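Local coordinates for hemolysin-like protein containing CBS domains (Oenococcus oeni, PDB 3OCO) that is of unknown function but supplies the paired CBS-domain part of a probable membrane protein whose family is tentatively assigned flavin adenine dinucleotide binding, at residues A[30-35]-A[62-67]; A[68-73]-A[116-121]. One frame throughout, in Å; residues are numbered along the deposited sequence.

Contact 1 of 2, residues A[30-35]-A[62-67]; sequences TSMSVV and NDKDKI
The selenomethionine Met-32 and Lys-64 carry most of the contact, their side chains reaching toward each other tip to tip. The Met-32 methyl CE lies 3.9 Å from Lys-64 CE and also 3.9 Å from Lys-64 CG, so it packs into the bend of the lysine chain rather than against one atom. Chi3 (108°) makes that bend, and chi4 (79°) then turns Lys-64 NZ to 3.3 Å from Met-32 O, a weak hydrogen bond. Beside this pair, Val-34 CG1 approaches Ile-67 CD1 at 4.4 Å, a loose apolar touch. Residues 30-35 form the passage between strand 27-28, in the sheet of the second CBS domain, and strand 35-36, in the sheet of the first, a crossing consistent with a CBS pair. Lys-64 is positioned by a type I turn from Asp-63 to Lys-66, closed by Lys-66 N donating to Asp-63 O at 2.9 Å. An Asx turn overlaps it: Asp-65 N donates to Asp-63 OD1 at 3.2 Å from above the carboxylate plane. Farther out, Thr-128 ties the turn to the other sheet, its OG1 bonding Lys-64 O and its N bonding Asp-65 OD1, while Met-32 also packs on Ile-131.

Contact 2 of 2, residues A[68-73]-A[116-121]; sequences IGYAYN and VPMAIV
Tyr-70 meets two consecutive residues, Pro-117 near its hydroxyl end and the selenomethionine Met-118 near its base. At the outer end, Tyr-70 OH lies 3.2 Å from Pro-117 CG, and Tyr-70 CE2 lies 3.5 Å from Pro-117 CD. The two side chains cross at about a right angle, with the CG-CD side of the proline set against the phenol; the CD approach to the ring is oblique. At the inner end, the Met-118 methyl CE sits 3.4 Å from Tyr-70 CB and equally 3.4 Å from Gly-69 O, while SE stays farther back, 4.1 Å from Tyr-70 CB. Met-118 gets there by extending through its first two torsions, CG opposite the backbone N (chi1 178°), and then turning at chi3 (89°). Met-118 is poorly ordered, so its methyl distances are approximate.

These close approaches are local. The nearest CA atoms, those of Tyr-70 and Met-118, are 7.6 Å apart, no hydrogen bond joins the segments, and only 186 Å² is buried in total. Side chains, with the Gly-69 carbonyl against the Met-118 methyl, span the gap. Packing is close on both Pro-117 and Met-118, and the two ends differ in exposure: Tyr-70, Gly-69 and Met-118 are buried, Met-118 packing also on Pro-57 and Ile-95, whereas Pro-117 is partly exposed. Past Tyr-70 the chain leaves the contact; Tyr-72, the N-cap of helix 73-83, hydrogen-bonds through OH to Gln-52 of the second subunit. Strands 66-72 and 119-122 belong to different sheets, and this meeting of strand 66-72 with the residues leading into strand 119-122, one from each CBS domain, is typical of a CBS pair, or Bateman module.

Overall arrangement
The two contacts follow one another along the chain, contact 1 closing before contact 2 opens, and strand 66-72 serves both. Their centres lie 11 Å apart, yet they adjoin: Ile-67 CG2 of contact 1 is 3.8 Å from Ile-120 CG1 and 4.1 Å from Met-118 CE, both of contact 2. Contact 1 lies where the chain passes from the sheet holding strand 27-28 to the three-stranded sheet, and contact 2 lies near the centre of the chain, between that sheet and strand 119-122. Contact 1 falls within the first CBS domain and contact 2 joins the first to the second; the Ile-67 packing links them, consistent with a compact CBS pair.

Contact 1 of 2, residues A[30-35]-A[62-67]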
loop_
_atom_site.group_PDB
_atom_site.type_symbol
_atom_site.label_atom_id
_atom_site.label_comp_id
_atom_site.label_asym_id
_atom_site.label_seq_id
_atom_site.Cartn_x
_atom_site.Cartn_y
_atom_site.Cartn_z
ATOM N N THR A 30 16.229 -6.586 -11.958
ATOM C CA THR A 30 16.339 -5.693 -13.110
ATOM C C THR A 30 15.197 -4.681 -13.191
ATOM O O THR A 30 15.317 -3.657 -13.866
ATOM C CB THR A 30 16.447 -6.463 -14.443
ATOM O OG1 THR A 30 16.991 -5.597 -15.446
ATOM C CG2 THR A 30 15.092 -6.953 -14.903
ATOM N N SER A 31 14.103 -4.958 -12.489
ATOM C CA SER A 31 12.950 -4.055 -12.472
ATOM C C SER A 31 12.888 -3.129 -11.255
ATOM O O SER A 31 12.020 -2.262 -11.202
ATOM C CB SER A 31 11.650 -4.853 -12.576
ATOM O OG SER A 31 11.603 -5.571 -13.799
HETATM N N MSE A 32 13.794 -3.309 -10.290
HETATM C CA MSE A 32 13.792 -2.515 -9.054
HETATM C C MSE A 32 14.236 -1.072 -9.265
HETATM O O MSE A 32 15.124 -0.808 -10.070
HETATM C CB MSE A 32 14.763 -3.080 -8.018
HETATM C CG MSE A 32 14.489 -4.435 -7.428
HETATM SE SE MSE A 32 15.775 -4.694 -5.942
HETATM C CE MSE A 32 17.456 -4.217 -6.813
ATOM N N SER A 33 13.647 -0.155 -8.498
ATOM C CA SER A 33 14.164 1.207 -8.367
ATOM C C SER A 33 14.688 1.395 -6.953
ATOM O O SER A 33 13.957 1.188 -5.976
ATOM C CB SER A 33 13.074 2.250 -8.631
ATOM O OG SER A 33 12.591 2.171 -9.958
ATOM N N VAL A 34 15.951 1.796 -6.843
ATOM C CA VAL A 34 16.568 1.975 -5.540
ATOM C C VAL A 34 17.030 3.411 -5.305
ATOM O O VAL A 34 17.126 4.207 -6.236
ATOM C CB VAL A 34 17.761 1.011 -5.365
ATOM C CG1 VAL A 34 17.318 -0.420 -5.654
ATOM C CG2 VAL A 34 18.908 1.409 -6.276
ATOM N N VAL A 35 17.263 3.746 -4.041
ATOM C CA VAL A 35 17.999 4.956 -3.693
ATOM C C VAL A 35 19.226 4.574 -2.859
ATOM O O VAL A 35 19.253 3.521 -2.225
ATOM C CB VAL A 35 17.138 5.939 -2.883
ATOM C CG1 VAL A 35 16.010 6.462 -3.734
ATOM C CG2 VAL A 35 16.603 5.255 -1.645
ATOM N N ASN A 62 26.016 2.381 -3.840
ATOM C CA ASN A 62 25.322 2.423 -5.125
ATOM C C ASN A 62 25.251 1.063 -5.805
ATOM O O ASN A 62 25.139 0.968 -7.028
ATOM C CB ASN A 62 25.977 3.445 -6.057
ATOM C CG ASN A 62 25.470 4.851 -5.821
ATOM O OD1 ASN A 62 24.277 5.138 -6.000
ATOM N ND2 ASN A 62 26.369 5.739 -5.414
ATOM N N ASP A 63 25.303 0.011 -4.998
ATOM C CA ASP A 63 25.321 -1.353 -5.514
ATOM C C ASP A 63 23.968 -2.016 -5.280
ATOM O O ASP A 63 23.579 -2.216 -4.136
ATOM C CB ASP A 63 26.421 -2.149 -4.792
ATOM C CG ASP A 63 26.808 -3.427 -5.518
ATOM O OD1 ASP A 63 26.110 -3.823 -6.478
ATOM O OD2 ASP A 63 27.827 -4.032 -5.126
ATOM N N LYS A 64 23.258 -2.373 -6.344
ATOM C CA LYS A 64 21.975 -3.081 -6.155
ATOM C C LYS A 64 22.128 -4.330 -5.305
ATOM O O LYS A 64 21.192 -4.717 -4.612
ATOM C CB LYS A 64 21.305 -3.464 -7.479
ATOM C CG LYS A 64 20.622 -2.320 -8.208
ATOM C CD LYS A 64 20.537 -2.630 -9.702
ATOM C CE LYS A 64 19.120 -2.956 -10.145
ATOM N NZ LYS A 64 18.332 -1.719 -10.305
ATOM N N ASP A 65 23.308 -4.952 -5.340
ATOM C CA ASP A 65 23.532 -6.205 -4.608
ATOM C C ASP A 65 23.831 -5.973 -3.125
ATOM O O ASP A 65 24.013 -6.922 -2.360
ATOM C CB ASP A 65 24.622 -7.052 -5.276
ATOM C CG ASP A 65 24.221 -7.536 -6.663
ATOM O OD1 ASP A 65 23.160 -8.177 -6.767
ATOM O OD2 ASP A 65 24.949 -7.276 -7.648
ATOM N N LYS A 66 23.850 -4.706 -2.726
ATOM C CA LYS A 66 24.029 -4.323 -1.327
ATOM C C LYS A 66 22.837 -3.508 -0.749
ATOM O O LYS A 66 23.003 -2.337 -0.338
ATOM C CB LYS A 66 25.319 -3.506 -1.187
ATOM C CG LYS A 66 26.613 -4.300 -1.439
ATOM C CD LYS A 66 27.826 -3.384 -1.348
ATOM C CE LYS A 66 29.134 -4.084 -1.711
ATOM N NZ LYS A 66 30.247 -3.088 -1.943
ATOM N N ILE A 67 21.648 -4.112 -0.714
ATOM C CA ILE A 67 20.479 -3.462 -0.098
ATOM C C ILE A 67 20.568 -3.503 1.425
ATOM O O ILE A 67 20.547 -4.573 2.019
ATOM C CB ILE A 67 19.136 -4.143 -0.485
ATOM C CG1 ILE A 67 18.937 -4.182 -2.002
ATOM C CG2 ILE A 67 17.971 -3.433 0.200
ATOM C CD1 ILE A 67 19.401 -2.943 -2.681
#

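Contact 2 of 2, residues A[68-73]-A[116-121]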
loop_
_atom_site.group_PDB
_atom_site.type_symbol
_atom_site.label_atom_id
_atom_site.label_comp_id
_atom_site.label_asym_id
_atom_site.label_seq_id
_atom_site.Cartn_x
_atom_site.Cartn_y
_atom_site.Cartn_z
ATOM N N ILE A 68 20.648 -2.347 2.066
ATOM C CA ILE A 68 20.769 -2.309 3.524
ATOM C C ILE A 68 19.447 -1.987 4.268
ATOM O O ILE A 68 19.366 -2.114 5.493
ATOM C CB ILE A 68 21.857 -1.315 3.942
ATOM C CG1 ILE A 68 21.890 -0.141 2.969
ATOM C CG2 ILE A 68 23.227 -1.978 3.922
ATOM C CD1 ILE A 68 22.669 1.056 3.476
ATOM N N GLY A 69 18.420 -1.580 3.526
ATOM C CA GLY A 69 17.127 -1.251 4.117
ATOM C C GLY A 69 16.161 -0.643 3.110
ATOM O O GLY A 69 16.374 -0.777 1.902
ATOM N N TYR A 70 15.109 0.033 3.582
ATOM C CA TYR A 70 14.226 0.743 2.654
ATOM C C TYR A 70 13.914 2.136 3.120
ATOM O O TYR A 70 14.007 2.423 4.320
ATOM C CB TYR A 70 12.929 -0.021 2.392
ATOM C CG TYR A 70 11.877 0.121 3.473
ATOM C CD1 TYR A 70 10.786 0.985 3.316
ATOM C CD2 TYR A 70 11.958 -0.621 4.640
ATOM C CE1 TYR A 70 9.813 1.107 4.314
ATOM C CE2 TYR A 70 10.999 -0.512 5.635
ATOM C CZ TYR A 70 9.930 0.353 5.471
ATOM O OH TYR A 70 8.996 0.438 6.482
ATOM N N ALA A 71 13.561 2.996 2.156
ATOM C CA ALA A 71 13.024 4.336 2.447
ATOM C C ALA A 71 11.527 4.468 2.095
ATOM O O ALA A 71 11.084 4.097 1.004
ATOM C CB ALA A 71 13.830 5.404 1.744
ATOM N N TYR A 72 10.770 5.015 3.037
ATOM C CA TYR A 72 9.313 5.090 2.973
ATOM C C TYR A 72 8.858 6.462 2.441
ATOM O O TYR A 72 9.296 7.495 2.944
ATOM C CB TYR A 72 8.788 4.812 4.389
ATOM C CG TYR A 72 7.281 4.779 4.605
ATOM C CD1 TYR A 72 6.398 4.395 3.600
ATOM C CD2 TYR A 72 6.758 5.080 5.853
ATOM C CE1 TYR A 72 5.004 4.360 3.831
ATOM C CE2 TYR A 72 5.400 5.032 6.103
ATOM C CZ TYR A 72 4.525 4.679 5.096
ATOM O OH TYR A 72 3.171 4.651 5.383
ATOM N N ASN A 73 8.013 6.479 1.407
ATOM C CA ASN A 73 7.554 7.759 0.822
ATOM C C ASN A 73 7.102 8.802 1.857
ATOM O O ASN A 73 7.554 9.955 1.824
ATOM C CB ASN A 73 6.514 7.578 -0.309
ATOM C CG ASN A 73 5.211 6.853 0.138
ATOM O OD1 ASN A 73 5.006 6.513 1.306
ATOM N ND2 ASN A 73 4.331 6.625 -0.823
ATOM N N VAL A 116 8.847 -5.991 9.217
ATOM C CA VAL A 116 9.247 -5.194 8.069
ATOM C C VAL A 116 8.206 -5.375 6.968
ATOM O O VAL A 116 7.547 -6.409 6.902
ATOM C CB VAL A 116 10.662 -5.588 7.558
ATOM C CG1 VAL A 116 11.697 -5.389 8.652
ATOM C CG2 VAL A 116 10.685 -7.029 7.073
ATOM N N PRO A 117 8.032 -4.360 6.110
ATOM C CA PRO A 117 7.113 -4.523 4.985
ATOM C C PRO A 117 7.886 -4.886 3.717
ATOM O O PRO A 117 7.334 -4.945 2.618
ATOM C CB PRO A 117 6.491 -3.127 4.844
ATOM C CG PRO A 117 7.381 -2.186 5.678
ATOM C CD PRO A 117 8.552 -2.987 6.175
HETATM N N MSE A 118 9.182 -5.132 3.867
HETATM C CA MSE A 118 9.972 -5.508 2.711
HETATM C C MSE A 118 10.892 -6.683 2.978
HETATM O O MSE A 118 11.643 -6.695 3.948
HETATM C CB MSE A 118 10.763 -4.327 2.159
HETATM C CG MSE A 118 11.634 -4.733 0.971
HETATM SE SE MSE A 118 12.282 -3.243 -0.074
HETATM C CE MSE A 118 13.940 -2.833 0.850
ATOM N N ALA A 119 10.805 -7.675 2.108
ATOM C CA ALA A 119 11.734 -8.784 2.119
ATOM C C ALA A 119 12.628 -8.644 0.904
ATOM O O ALA A 119 12.152 -8.311 -0.185
ATOM C CB ALA A 119 10.987 -10.080 2.061
ATOM N N ILE A 120 13.923 -8.883 1.086
ATOM C CA ILE A 120 14.840 -8.856 -0.036
ATOM C C ILE A 120 15.196 -10.293 -0.372
ATOM O O ILE A 120 15.678 -11.036 0.498
ATOM C CB ILE A 120 16.132 -8.042 0.281
ATOM C CG1 ILE A 120 15.842 -6.544 0.362
ATOM C CG2 ILE A 120 17.131 -8.211 -0.818
ATOM C CD1 ILE A 120 14.843 -6.158 1.393
ATOM N N VAL A 121 14.939 -10.688 -1.618
ATOM C CA VAL A 121 15.235 -12.048 -2.060
ATOM C C VAL A 121 16.706 -12.154 -2.519
ATOM O O VAL A 121 17.116 -11.454 -3.453
ATOM C CB VAL A 121 14.283 -12.509 -3.191
ATOM C CG1 VAL A 121 14.449 -14.002 -3.446
ATOM C CG2 VAL A 121 12.834 -12.213 -2.837
#